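Local coordinates for protein putative cytosine/guanine deaminase (Unidentified, PDB 2PAJ) that is an amidohydrolase that hydrolytically deaminates 2-amino-4-hydroxypteridines, isoxanthopterin among them, to 2,4-dihydroxypteridines with release of ammonium, using zinc, at residues 114-119 / 153-158; 130-135 / 444-449; 161-166 / 210-215. One frame throughout, in Å; residues are numbered along the deposited sequence.

Contact 1. Residues 114-119 / 153-158; sequences RFRLAA and LFEEAE
Arg116 NE donates to Glu156 OE2 at 2.9 Å, the firmer half of a salt-bridge network that includes Glu155. The N-H...O angle of 168° makes the bond nearly straight, and OE2 lies practically in the guanidinium plane. From the acceptor's side the approach differs: NE arrives from above the carboxylate plane, and the two flat groups stand almost perpendicular. In the arginine, CG is anti to the backbone N (chi1 -169°), and bends at chi2 and chi3 then bring NE to the carboxylate. Arg116 NH2 lies 2.6 Å from Glu155 OE1, but this second link is weak and the place of NH2 is less sure, so the network rests chiefly on NE. Glu156 OE2 also has a long, weak ion pair with Lys159.

The helices joined here, 112-127 and 149-159, are consecutive outer helices of the TIM barrel of the amidohydrolase family, separated in sequence by strand 131-136. Their short segments point the same general way but are inclined at 39°, and the axes approach to 9.9 Å. One side of this interface is charged; the other is apolar and centred on Leu153. The CG of Leu153 comes to the rim of the Phe115 ring, near the ring plane, with CE2 3.8 Å away, and the two side chains cross at about a right angle. Its CD2 branch touches the methyl CB of Ala119 at 3.7 Å, where the backbones are also nearest, CA of Ala119 to CA of Leu153 being 6.7 Å. Leu153 additionally packs on Phe164 and Leu166 of strand 163-168, while Phe115 rests on Asn138 and Val140 and its side chain lies about 9 Å from that of the zinc ligand His78.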
ATOM      1  N   ARG A 114     -17.882  -0.831  13.228  1.00 63.03           N
ATOM      2  CA  ARG A 114     -17.725  -0.171  11.948  1.00 59.15           C
ATOM      3  C   ARG A 114     -16.305  -0.017  11.444  1.00 57.91           C
ATOM      4  O   ARG A 114     -16.003  -0.428  10.321  1.00 59.23           O
ATOM      5  CB  ARG A 114     -18.438   1.184  11.982  1.00 58.01           C
ATOM      6  CG  ARG A 114     -19.950   1.019  12.010  1.00 57.73           C
ATOM      7  CD  ARG A 114     -20.693   2.331  12.156  1.00 57.50           C
ATOM      8  NE  ARG A 114     -22.139   2.125  12.132  1.00 55.69           N
ATOM      9  CZ  ARG A 114     -23.038   3.064  12.407  1.00 57.23           C
ATOM     10  NH1 ARG A 114     -22.648   4.289  12.735  1.00 58.22           N
ATOM     11  NH2 ARG A 114     -24.330   2.778  12.349  1.00 58.88           N
ATOM     12  N   PHE A 115     -15.429   0.562  12.257  1.00 54.94           N
ATOM     13  CA  PHE A 115     -14.045   0.752  11.840  1.00 51.05           C
ATOM     14  C   PHE A 115     -13.480  -0.580  11.378  1.00 51.32           C
ATOM     15  O   PHE A 115     -12.810  -0.672  10.352  1.00 51.54           O
ATOM     16  CB  PHE A 115     -13.197   1.267  13.000  1.00 46.56           C
ATOM     17  CG  PHE A 115     -11.794   1.646  12.602  1.00 41.78           C
ATOM     18  CD1 PHE A 115     -11.542   2.852  11.963  1.00 40.23           C
ATOM     19  CD2 PHE A 115     -10.733   0.793  12.849  1.00 41.24           C
ATOM     20  CE1 PHE A 115     -10.271   3.205  11.574  1.00 36.08           C
ATOM     21  CE2 PHE A 115      -9.447   1.133  12.462  1.00 39.61           C
ATOM     22  CZ  PHE A 115      -9.213   2.345  11.823  1.00 37.95           C
ATOM     23  N   ARG A 116     -13.773  -1.615  12.148  1.00 52.83           N
ATOM     24  CA  ARG A 116     -13.302  -2.966  11.859  1.00 54.44           C
ATOM     25  C   ARG A 116     -13.798  -3.505  10.512  1.00 53.83           C
ATOM     26  O   ARG A 116     -13.065  -4.194   9.800  1.00 53.12           O
ATOM     27  CB  ARG A 116     -13.758  -3.883  12.991  1.00 55.46           C
ATOM     28  CG  ARG A 116     -13.141  -5.248  12.983  1.00 57.14           C
ATOM     29  CD  ARG A 116     -12.871  -5.639  14.407  1.00 59.53           C
ATOM     30  NE  ARG A 116     -11.550  -6.227  14.553  1.00 61.84           N
ATOM     31  CZ  ARG A 116     -10.866  -6.227  15.690  1.00 64.87           C
ATOM     32  NH1 ARG A 116     -11.386  -5.662  16.781  1.00 65.38           N
ATOM     33  NH2 ARG A 116      -9.666  -6.794  15.739  1.00 65.42           N
ATOM     34  N   LEU A 117     -15.048  -3.188  10.184  1.00 52.12           N
ATOM     35  CA  LEU A 117     -15.660  -3.626   8.945  1.00 51.88           C
ATOM     36  C   LEU A 117     -15.025  -2.942   7.741  1.00 52.71           C
ATOM     37  O   LEU A 117     -14.677  -3.598   6.763  1.00 52.59           O
ATOM     38  CB  LEU A 117     -17.154  -3.319   8.964  1.00 50.34           C
ATOM     39  CG  LEU A 117     -17.959  -3.856   7.783  1.00 50.07           C
ATOM     40  CD1 LEU A 117     -18.065  -5.384   7.863  1.00 48.90           C
ATOM     41  CD2 LEU A 117     -19.336  -3.222   7.805  1.00 51.21           C
ATOM     42  N   ALA A 118     -14.877  -1.623   7.818  1.00 52.17           N
ATOM     43  CA  ALA A 118     -14.280  -0.851   6.735  1.00 52.90           C
ATOM     44  C   ALA A 118     -12.881  -1.358   6.409  1.00 53.77           C
ATOM     45  O   ALA A 118     -12.507  -1.493   5.241  1.00 54.86           O
ATOM     46  CB  ALA A 118     -14.220   0.619   7.120  1.00 53.00           C
ATOM     47  N   ALA A 119     -12.111  -1.632   7.454  1.00 54.20           N
ATOM     48  CA  ALA A 119     -10.750  -2.116   7.317  1.00 53.99           C
ATOM     49  C   ALA A 119     -10.759  -3.476   6.670  1.00 54.86           C
ATOM     50  O   ALA A 119      -9.986  -3.733   5.746  1.00 55.72           O
ATOM     51  CB  ALA A 119     -10.088  -2.197   8.679  1.00 54.17           C
ATOM     52  N   LEU A 153      -6.524  -2.512  13.169  1.00 54.49           N
ATOM     53  CA  LEU A 153      -5.887  -2.597  11.866  1.00 53.11           C
ATOM     54  C   LEU A 153      -4.871  -3.738  11.782  1.00 54.25           C
ATOM     55  O   LEU A 153      -4.874  -4.492  10.800  1.00 54.96           O
ATOM     56  CB  LEU A 153      -5.227  -1.265  11.508  1.00 52.75           C
ATOM     57  CG  LEU A 153      -6.151  -0.120  11.075  1.00 52.65           C
ATOM     58  CD1 LEU A 153      -5.341   1.107  10.672  1.00 52.14           C
ATOM     59  CD2 LEU A 153      -6.995  -0.570   9.916  1.00 53.22           C
ATOM     60  N   PHE A 154      -4.009  -3.875  12.790  1.00 53.69           N
ATOM     61  CA  PHE A 154      -3.013  -4.952  12.798  1.00 53.91           C
ATOM     62  C   PHE A 154      -3.693  -6.318  12.948  1.00 54.67           C
ATOM     63  O   PHE A 154      -3.245  -7.320  12.397  1.00 53.51           O
ATOM     64  CB  PHE A 154      -2.007  -4.752  13.939  1.00 52.39           C
ATOM     65  CG  PHE A 154      -0.898  -3.787  13.618  1.00 52.29           C
ATOM     66  CD1 PHE A 154       0.070  -4.103  12.672  1.00 54.87           C
ATOM     67  CD2 PHE A 154      -0.822  -2.564  14.266  1.00 50.45           C
ATOM     68  CE1 PHE A 154       1.108  -3.205  12.376  1.00 56.12           C
ATOM     69  CE2 PHE A 154       0.195  -1.658  13.991  1.00 50.21           C
ATOM     70  CZ  PHE A 154       1.170  -1.971  13.042  1.00 53.50           C
ATOM     71  N   GLU A 155      -4.784  -6.352  13.693  1.00 56.58           N
ATOM     72  CA  GLU A 155      -5.502  -7.594  13.907  1.00 60.04           C
ATOM     73  C   GLU A 155      -6.061  -8.097  12.592  1.00 60.64           C
ATOM     74  O   GLU A 155      -5.844  -9.248  12.207  1.00 60.73           O
ATOM     75  CB  GLU A 155      -6.640  -7.387  14.913  1.00 62.35           C
ATOM     76  CG  GLU A 155      -6.144  -7.109  16.327  1.00 67.89           C
ATOM     77  CD  GLU A 155      -7.264  -6.791  17.296  1.00 71.37           C
ATOM     78  OE1 GLU A 155      -8.083  -7.695  17.582  1.00 74.09           O
ATOM     79  OE2 GLU A 155      -7.333  -5.634  17.771  1.00 73.93           O
ATOM     80  N   GLU A 156      -6.771  -7.219  11.896  1.00 61.40           N
ATOM     81  CA  GLU A 156      -7.375  -7.570  10.624  1.00 61.99           C
ATOM     82  C   GLU A 156      -6.347  -7.982   9.577  1.00 62.33           C
ATOM     83  O   GLU A 156      -6.510  -8.999   8.902  1.00 62.33           O
ATOM     84  CB  GLU A 156      -8.222  -6.395  10.119  1.00 62.11           C
ATOM     85  CG  GLU A 156      -9.442  -6.141  10.980  1.00 62.32           C
ATOM     86  CD  GLU A 156     -10.276  -7.403  11.180  1.00 64.01           C
ATOM     87  OE1 GLU A 156     -10.742  -7.982  10.172  1.00 66.26           O
ATOM     88  OE2 GLU A 156     -10.456  -7.827  12.342  1.00 64.29           O
ATOM     89  N   ALA A 157      -5.284  -7.196   9.452  1.00 61.42           N
ATOM     90  CA  ALA A 157      -4.250  -7.487   8.474  1.00 61.28           C
ATOM     91  C   ALA A 157      -3.714  -8.894   8.667  1.00 61.49           C
ATOM     92  O   ALA A 157      -3.568  -9.661   7.717  1.00 62.27           O
ATOM     93  CB  ALA A 157      -3.120  -6.475   8.594  1.00 60.39           C
ATOM     94  N   GLU A 158      -3.429  -9.232   9.911  1.00 61.44           N
ATOM     95  CA  GLU A 158      -2.887 -10.533  10.229  1.00 61.78           C
ATOM     96  C   GLU A 158      -3.884 -11.678  10.090  1.00 59.75           C
ATOM     97  O   GLU A 158      -3.493 -12.811   9.824  1.00 59.29           O
ATOM     98  CB  GLU A 158      -2.327 -10.501  11.633  1.00 65.30           C
ATOM     99  CG  GLU A 158      -1.833 -11.834  12.083  1.00 71.29           C
ATOM    100  CD  GLU A 158      -1.898 -11.955  13.577  1.00 74.47           C
ATOM    101  OE1 GLU A 158      -0.895 -11.598  14.250  1.00 75.90           O
ATOM    102  OE2 GLU A 158      -2.973 -12.387  14.066  1.00 76.17           O
TER

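Contact 2. Residues 130-135 / 444-449; sequences GCATVA and MALFSA
Leu446 faces Gly130, Cys131 and Ala132 across two strands that run in roughly the same direction yet share no hydrogen bond. The segment axes come no closer than 7.6 Å and are inclined by 34°, a spacing that side chains fill. Leu446 contributes its two methyls, Ala132 its CB. CD1 of Leu446 lies 4.0 Å from the carbonyl O of Cys131, whereas CD2 lies 4.1 Å from the carbonyl O of Gly130 and 4.4 Å from CB of Ala132. CG is anti to the backbone N (chi1 -157°); its two methyls then lie against the carbonyls of residues 130 and 131.

Gly130 has a positive phi of 86° as the C-prime residue of a Schellman motif that ends helix 112-127, so the contact begins just where that helix turns into strand 131-136. Further along, Ala132 CB points at the other strand and approaches the carbonyl O of Phe447 at 4.3 Å. Ser448 OG is 4.2 Å from Ala132 O, too far to bond, and instead pairs with Gly161 O in the next barrel strand's approach.

Strand 131-136 belongs to the TIM barrel and takes its backbone partners from Trp72 on one flank and Arg163 on the other. Strand 442-448 pairs with strands 414-418 and 451-455, consistent with the smaller beta structure that accompanies the barrel in this superfamily. Ala71 touches both Ala132 and Leu446. The two segments bury 167 Å² in all, and their nearest pairs are mainly methyls against carbonyl oxygens; between these two segments the join is therefore one of van der Waals fit, and Ser448 to Gly161 adds one polar link to the neighbouring barrel strand.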
ATOM      1  N   GLY A 130      -4.078  -9.072  -5.628  1.00 47.50           N
ATOM      2  CA  GLY A 130      -2.690  -9.485  -5.594  1.00 46.43           C
ATOM      3  C   GLY A 130      -1.754  -8.715  -4.691  1.00 46.27           C
ATOM      4  O   GLY A 130      -0.548  -8.926  -4.733  1.00 45.29           O
ATOM      5  N   CYS A 131      -2.303  -7.824  -3.878  1.00 48.78           N
ATOM      6  CA  CYS A 131      -1.511  -7.023  -2.949  1.00 49.52           C
ATOM      7  C   CYS A 131      -1.259  -7.791  -1.643  1.00 48.78           C
ATOM      8  O   CYS A 131      -2.194  -8.314  -1.036  1.00 48.06           O
ATOM      9  CB  CYS A 131      -2.244  -5.711  -2.666  1.00 50.48           C
ATOM     10  SG  CYS A 131      -1.460  -4.648  -1.450  1.00 57.99           S
ATOM     11  N   ALA A 132       0.003  -7.865  -1.222  1.00 48.84           N
ATOM     12  CA  ALA A 132       0.354  -8.577   0.008  1.00 50.15           C
ATOM     13  C   ALA A 132       0.844  -7.641   1.131  1.00 50.79           C
ATOM     14  O   ALA A 132       0.793  -7.983   2.314  1.00 48.69           O
ATOM     15  CB  ALA A 132       1.406  -9.635  -0.297  1.00 49.97           C
ATOM     16  N   THR A 133       1.315  -6.458   0.741  1.00 51.56           N
ATOM     17  CA  THR A 133       1.803  -5.455   1.680  1.00 51.50           C
ATOM     18  C   THR A 133       0.931  -4.216   1.538  1.00 51.87           C
ATOM     19  O   THR A 133       0.920  -3.570   0.499  1.00 51.73           O
ATOM     20  CB  THR A 133       3.259  -5.048   1.396  1.00 50.67           C
ATOM     21  OG1 THR A 133       4.044  -6.214   1.138  1.00 51.47           O
ATOM     22  CG2 THR A 133       3.833  -4.330   2.594  1.00 52.13           C
ATOM     23  N   VAL A 134       0.200  -3.893   2.595  1.00 52.80           N
ATOM     24  CA  VAL A 134      -0.677  -2.739   2.589  1.00 52.57           C
ATOM     25  C   VAL A 134      -0.198  -1.697   3.589  1.00 53.03           C
ATOM     26  O   VAL A 134       0.293  -2.030   4.658  1.00 53.55           O
ATOM     27  CB  VAL A 134      -2.116  -3.150   2.957  1.00 52.64           C
ATOM     28  CG1 VAL A 134      -3.057  -1.981   2.745  1.00 52.94           C
ATOM     29  CG2 VAL A 134      -2.541  -4.368   2.153  1.00 52.81           C
ATOM     30  N   ALA A 135      -0.327  -0.433   3.220  1.00 53.04           N
ATOM     31  CA  ALA A 135       0.067   0.663   4.083  1.00 53.70           C
ATOM     32  C   ALA A 135      -1.158   1.555   4.203  1.00 55.06           C
ATOM     33  O   ALA A 135      -1.687   2.027   3.195  1.00 55.65           O
ATOM     34  CB  ALA A 135       1.237   1.441   3.478  1.00 50.45           C
ATOM     35  N   MET A 444      -5.078 -17.412  -8.580  1.00 60.35           N
ATOM     36  CA  MET A 444      -5.107 -18.828  -8.274  1.00 59.99           C
ATOM     37  C   MET A 444      -4.223 -18.983  -7.050  1.00 57.08           C
ATOM     38  O   MET A 444      -4.409 -19.888  -6.245  1.00 56.78           O
ATOM     39  CB  MET A 444      -4.577 -19.656  -9.468  1.00 60.72           C
ATOM     40  CG  MET A 444      -3.061 -19.793  -9.555  1.00 61.43           C
ATOM     41  SD  MET A 444      -2.449 -21.333  -8.811  1.00 61.08           S
ATOM     42  CE  MET A 444      -1.693 -22.116 -10.255  1.00 62.08           C
ATOM     43  N   ALA A 445      -3.275 -18.067  -6.896  1.00 55.20           N
ATOM     44  CA  ALA A 445      -2.372 -18.136  -5.756  1.00 54.28           C
ATOM     45  C   ALA A 445      -1.705 -16.821  -5.356  1.00 52.79           C
ATOM     46  O   ALA A 445      -1.140 -16.121  -6.185  1.00 50.60           O
ATOM     47  CB  ALA A 445      -1.299 -19.180  -6.023  1.00 54.18           C
ATOM     48  N   LEU A 446      -1.781 -16.503  -4.066  1.00 52.26           N
ATOM     49  CA  LEU A 446      -1.146 -15.314  -3.506  1.00 50.96           C
ATOM     50  C   LEU A 446      -0.320 -15.835  -2.332  1.00 52.55           C
ATOM     51  O   LEU A 446      -0.827 -16.601  -1.509  1.00 52.33           O
ATOM     52  CB  LEU A 446      -2.183 -14.312  -2.984  1.00 48.19           C
ATOM     53  CG  LEU A 446      -1.811 -12.819  -2.837  1.00 45.76           C
ATOM     54  CD1 LEU A 446      -2.285 -12.308  -1.494  1.00 42.14           C
ATOM     55  CD2 LEU A 446      -0.317 -12.600  -2.998  1.00 40.67           C
ATOM     56  N   PHE A 447       0.947 -15.428  -2.273  1.00 53.80           N
ATOM     57  CA  PHE A 447       1.851 -15.830  -1.205  1.00 54.81           C
ATOM     58  C   PHE A 447       2.361 -14.643  -0.423  1.00 55.86           C
ATOM     59  O   PHE A 447       2.828 -13.666  -1.000  1.00 54.18           O
ATOM     60  CB  PHE A 447       3.054 -16.580  -1.759  1.00 55.88           C
ATOM     61  CG  PHE A 447       2.734 -17.955  -2.222  1.00 58.63           C
ATOM     62  CD1 PHE A 447       2.526 -18.224  -3.566  1.00 59.34           C
ATOM     63  CD2 PHE A 447       2.607 -18.980  -1.302  1.00 60.18           C
ATOM     64  CE1 PHE A 447       2.192 -19.500  -3.990  1.00 60.60           C
ATOM     65  CE2 PHE A 447       2.274 -20.258  -1.702  1.00 61.56           C
ATOM     66  CZ  PHE A 447       2.063 -20.525  -3.059  1.00 61.95           C
ATOM     67  N   SER A 448       2.254 -14.740   0.899  1.00 57.55           N
ATOM     68  CA  SER A 448       2.735 -13.695   1.779  1.00 59.24           C
ATOM     69  C   SER A 448       3.644 -14.371   2.791  1.00 60.57           C
ATOM     70  O   SER A 448       3.211 -15.215   3.591  1.00 60.56           O
ATOM     71  CB  SER A 448       1.582 -12.991   2.495  1.00 59.80           C
ATOM     72  OG  SER A 448       2.062 -11.877   3.232  1.00 60.47           O
ATOM     73  N   ALA A 449       4.920 -14.007   2.739  1.00 62.14           N
ATOM     74  CA  ALA A 449       5.892 -14.588   3.642  1.00 62.58           C
ATOM     75  C   ALA A 449       5.872 -16.114   3.494  1.00 62.75           C
ATOM     76  O   ALA A 449       5.958 -16.844   4.487  1.00 63.30           O
ATOM     77  CB  ALA A 449       5.574 -14.180   5.077  1.00 61.76           C
TER

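Contact 3. Residues 161-166 / 210-215; sequences GLRFVL and RAMRRV
Neighbouring parallel strands of the TIM barrel, 163-168 and 213-217, meet here near their N-terminal ends, with segment axes 4.6 Å apart and only 10° from parallel. Phe164 bonds to the residues on either side of its partner Arg213, as in a parallel ladder: its N donates to Met212 O at 3.2 Å in a nearly straight bond (168°), and its O accepts a weak bond from Arg214 N. The ladder continues with Leu166 N to Arg214 O at 2.9 Å. CA-H...O contacts supplement it, for example from Val215 CA to Leu166 O at 3.5 Å.

Val165 and Arg214 share one face of the sheet. They lie side by side and point the same way, both valine methyls resting 4.1 Å from the CB of Arg214. Phe164, Leu166, Arg213 and Val215 share the other face, where Phe164 and Leu166 meet helix 149-159 and the Phe164 ring stands edge-to-face with Phe154.

Before the ladder starts, Arg163 runs over the loop that leads into the second strand. Its chain is extended from CG to NE, and it crosses Met212 at about a right angle, with CE of Met212 3.6 Å from CG of Arg163. Two carbonyls lie at the guanidinium edge. NH1 donates to Ala211 O at 3.2 Å, coming from well above that carbonyl's plane (72° out of it), and more weakly to Arg210 O. NH2 forms a salt bridge with Asp413, while Arg210 takes Asp44 as its own ionic partner.

One arginine head thus answers main-chain oxygens of residues 210-211 with NH1 and an acid with NH2. The buried charge is probably balanced by Asp413, and the side chain ties the approach to strand 213-217 to the region just before strand 414-418.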
ATOM      1  N   GLY A 161      -3.310 -12.582   6.866  1.00 52.13           N
ATOM      2  CA  GLY A 161      -1.946 -13.010   6.601  1.00 51.28           C
ATOM      3  C   GLY A 161      -1.091 -12.018   5.841  1.00 51.36           C
ATOM      4  O   GLY A 161      -0.042 -12.380   5.311  1.00 50.87           O
ATOM      5  N   LEU A 162      -1.531 -10.763   5.813  1.00 51.15           N
ATOM      6  CA  LEU A 162      -0.842  -9.695   5.087  1.00 50.99           C
ATOM      7  C   LEU A 162       0.142  -8.886   5.928  1.00 51.53           C
ATOM      8  O   LEU A 162      -0.021  -8.754   7.136  1.00 53.45           O
ATOM      9  CB  LEU A 162      -1.873  -8.716   4.505  1.00 49.36           C
ATOM     10  CG  LEU A 162      -3.182  -9.246   3.920  1.00 49.03           C
ATOM     11  CD1 LEU A 162      -4.063  -8.084   3.520  1.00 46.52           C
ATOM     12  CD2 LEU A 162      -2.893 -10.146   2.729  1.00 48.40           C
ATOM     13  N   ARG A 163       1.167  -8.341   5.279  1.00 52.06           N
ATOM     14  CA  ARG A 163       2.128  -7.494   5.976  1.00 52.56           C
ATOM     15  C   ARG A 163       1.409  -6.165   6.064  1.00 51.59           C
ATOM     16  O   ARG A 163       0.834  -5.715   5.076  1.00 49.73           O
ATOM     17  CB  ARG A 163       3.395  -7.261   5.161  1.00 55.68           C
ATOM     18  CG  ARG A 163       4.204  -8.469   4.764  1.00 60.00           C
ATOM     19  CD  ARG A 163       5.368  -7.984   3.907  1.00 61.69           C
ATOM     20  NE  ARG A 163       6.154  -9.077   3.371  1.00 63.10           N
ATOM     21  CZ  ARG A 163       6.988  -9.803   4.100  1.00 65.78           C
ATOM     22  NH1 ARG A 163       7.130  -9.528   5.388  1.00 66.67           N
ATOM     23  NH2 ARG A 163       7.659 -10.807   3.548  1.00 66.17           N
ATOM     24  N   PHE A 164       1.449  -5.529   7.228  1.00 51.95           N
ATOM     25  CA  PHE A 164       0.780  -4.249   7.396  1.00 52.18           C
ATOM     26  C   PHE A 164       1.739  -3.151   7.822  1.00 50.83           C
ATOM     27  O   PHE A 164       2.642  -3.376   8.618  1.00 50.63           O
ATOM     28  CB  PHE A 164      -0.343  -4.374   8.420  1.00 53.12           C
ATOM     29  CG  PHE A 164      -1.228  -3.167   8.488  1.00 55.19           C
ATOM     30  CD1 PHE A 164      -2.036  -2.818   7.407  1.00 55.27           C
ATOM     31  CD2 PHE A 164      -1.244  -2.370   9.626  1.00 55.00           C
ATOM     32  CE1 PHE A 164      -2.850  -1.687   7.454  1.00 55.95           C
ATOM     33  CE2 PHE A 164      -2.049  -1.237   9.695  1.00 56.49           C
ATOM     34  CZ  PHE A 164      -2.860  -0.887   8.606  1.00 56.10           C
ATOM     35  N   VAL A 165       1.544  -1.962   7.270  1.00 49.43           N
ATOM     36  CA  VAL A 165       2.376  -0.819   7.600  1.00 49.05           C
ATOM     37  C   VAL A 165       1.460   0.285   8.116  1.00 49.61           C
ATOM     38  O   VAL A 165       0.673   0.854   7.360  1.00 49.13           O
ATOM     39  CB  VAL A 165       3.146  -0.304   6.359  1.00 49.20           C
ATOM     40  CG1 VAL A 165       3.952   0.926   6.709  1.00 48.97           C
ATOM     41  CG2 VAL A 165       4.050  -1.384   5.826  1.00 47.77           C
ATOM     42  N   LEU A 166       1.553   0.584   9.406  1.00 49.59           N
ATOM     43  CA  LEU A 166       0.720   1.623   9.995  1.00 48.70           C
ATOM     44  C   LEU A 166       1.303   3.019   9.816  1.00 48.62           C
ATOM     45  O   LEU A 166       2.421   3.297  10.241  1.00 48.52           O
ATOM     46  CB  LEU A 166       0.508   1.350  11.484  1.00 47.54           C
ATOM     47  CG  LEU A 166      -0.314   2.400  12.239  1.00 47.74           C
ATOM     48  CD1 LEU A 166      -1.683   2.560  11.593  1.00 47.20           C
ATOM     49  CD2 LEU A 166      -0.441   1.996  13.696  1.00 47.39           C
ATOM     50  N   ARG A 210      11.982  -7.384   6.240  1.00 52.64           N
ATOM     51  CA  ARG A 210      10.913  -8.286   5.845  1.00 53.65           C
ATOM     52  C   ARG A 210       9.974  -8.446   7.033  1.00 53.21           C
ATOM     53  O   ARG A 210       9.454  -9.526   7.320  1.00 54.79           O
ATOM     54  CB  ARG A 210      11.474  -9.637   5.379  1.00 55.13           C
ATOM     55  CG  ARG A 210      12.392 -10.336   6.352  1.00 56.16           C
ATOM     56  CD  ARG A 210      13.379 -11.175   5.580  1.00 57.90           C
ATOM     57  NE  ARG A 210      12.746 -12.279   4.867  1.00 60.64           N
ATOM     58  CZ  ARG A 210      13.226 -12.821   3.745  1.00 61.82           C
ATOM     59  NH1 ARG A 210      14.342 -12.348   3.192  1.00 57.15           N
ATOM     60  NH2 ARG A 210      12.610 -13.865   3.196  1.00 60.81           N
ATOM     61  N   ALA A 211       9.769  -7.334   7.723  1.00 50.88           N
ATOM     62  CA  ALA A 211       8.895  -7.289   8.876  1.00 49.02           C
ATOM     63  C   ALA A 211       7.437  -7.481   8.435  1.00 47.92           C
ATOM     64  O   ALA A 211       7.053  -7.063   7.350  1.00 48.34           O
ATOM     65  CB  ALA A 211       9.071  -5.951   9.586  1.00 47.72           C
ATOM     66  N   MET A 212       6.636  -8.132   9.270  1.00 46.47           N
ATOM     67  CA  MET A 212       5.227  -8.337   8.969  1.00 45.65           C
ATOM     68  C   MET A 212       4.427  -7.203   9.587  1.00 46.12           C
ATOM     69  O   MET A 212       3.218  -7.093   9.379  1.00 45.67           O
ATOM     70  CB  MET A 212       4.741  -9.679   9.514  1.00 44.10           C
ATOM     71  CG  MET A 212       5.276 -10.885   8.762  1.00 47.14           C
ATOM     72  SD  MET A 212       4.921 -10.869   6.987  1.00 49.94           S
ATOM     73  CE  MET A 212       3.154 -11.148   6.986  1.00 50.25           C
ATOM     74  N   ARG A 213       5.121  -6.364  10.353  1.00 46.57           N
ATOM     75  CA  ARG A 213       4.518  -5.211  11.009  1.00 46.47           C
ATOM     76  C   ARG A 213       5.456  -4.020  11.032  1.00 44.88           C
ATOM     77  O   ARG A 213       6.642  -4.155  11.289  1.00 44.30           O
ATOM     78  CB  ARG A 213       4.093  -5.565  12.425  1.00 48.76           C
ATOM     79  CG  ARG A 213       2.780  -6.262  12.449  1.00 51.97           C
ATOM     80  CD  ARG A 213       2.484  -6.875  13.778  1.00 57.93           C
ATOM     81  NE  ARG A 213       1.121  -7.390  13.778  1.00 62.85           N
ATOM     82  CZ  ARG A 213       0.516  -7.919  14.831  1.00 65.28           C
ATOM     83  NH1 ARG A 213       1.166  -8.018  15.987  1.00 66.78           N
ATOM     84  NH2 ARG A 213      -0.750  -8.312  14.736  1.00 64.68           N
ATOM     85  N   ARG A 214       4.898  -2.850  10.756  1.00 44.86           N
ATOM     86  CA  ARG A 214       5.661  -1.618  10.723  1.00 44.35           C
ATOM     87  C   ARG A 214       4.843  -0.438  11.194  1.00 45.08           C
ATOM     88  O   ARG A 214       3.613  -0.455  11.137  1.00 46.34           O
ATOM     89  CB  ARG A 214       6.145  -1.342   9.310  1.00 43.73           C
ATOM     90  CG  ARG A 214       7.300  -2.186   8.914  1.00 42.92           C
ATOM     91  CD  ARG A 214       8.418  -1.310   8.443  1.00 42.90           C
ATOM     92  NE  ARG A 214       9.703  -1.906   8.759  1.00 44.88           N
ATOM     93  CZ  ARG A 214      10.859  -1.431   8.329  1.00 47.62           C
ATOM     94  NH1 ARG A 214      10.883  -0.350   7.563  1.00 48.12           N
ATOM     95  NH2 ARG A 214      11.988  -2.040   8.662  1.00 50.56           N
ATOM     96  N   VAL A 215       5.547   0.598  11.635  1.00 45.35           N
ATOM     97  CA  VAL A 215       4.930   1.817  12.135  1.00 43.69           C
ATOM     98  C   VAL A 215       5.683   3.014  11.584  1.00 41.77           C
ATOM     99  O   VAL A 215       6.898   2.995  11.520  1.00 40.02           O
ATOM    100  CB  VAL A 215       4.984   1.868  13.689  1.00 45.01           C
ATOM    101  CG1 VAL A 215       4.379   3.175  14.197  1.00 43.84           C
ATOM    102  CG2 VAL A 215       4.259   0.665  14.286  1.00 40.61           C
TER

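Read from the N terminus, helix 112-127 opens contact 1, and strand 131-136 opens contact 2 before helix 149-159 closes the first over 33 intervening residues. Contacts 1 and 2 therefore cross. Strand 163-168 follows directly, and contact 3 closes when the chain returns as strand 213-217; it comes in series after contact 1 and lies nested within the 308-residue loop that contact 2 completes at strand 442-448. Contacts 1 and 3 meet where Ala157 O receives Leu162 N, and contacts 2 and 3 are joined by backbone bonds between strands 131-136 and 163-168. Together they connect outer helices, barrel strands and the additional beta structure.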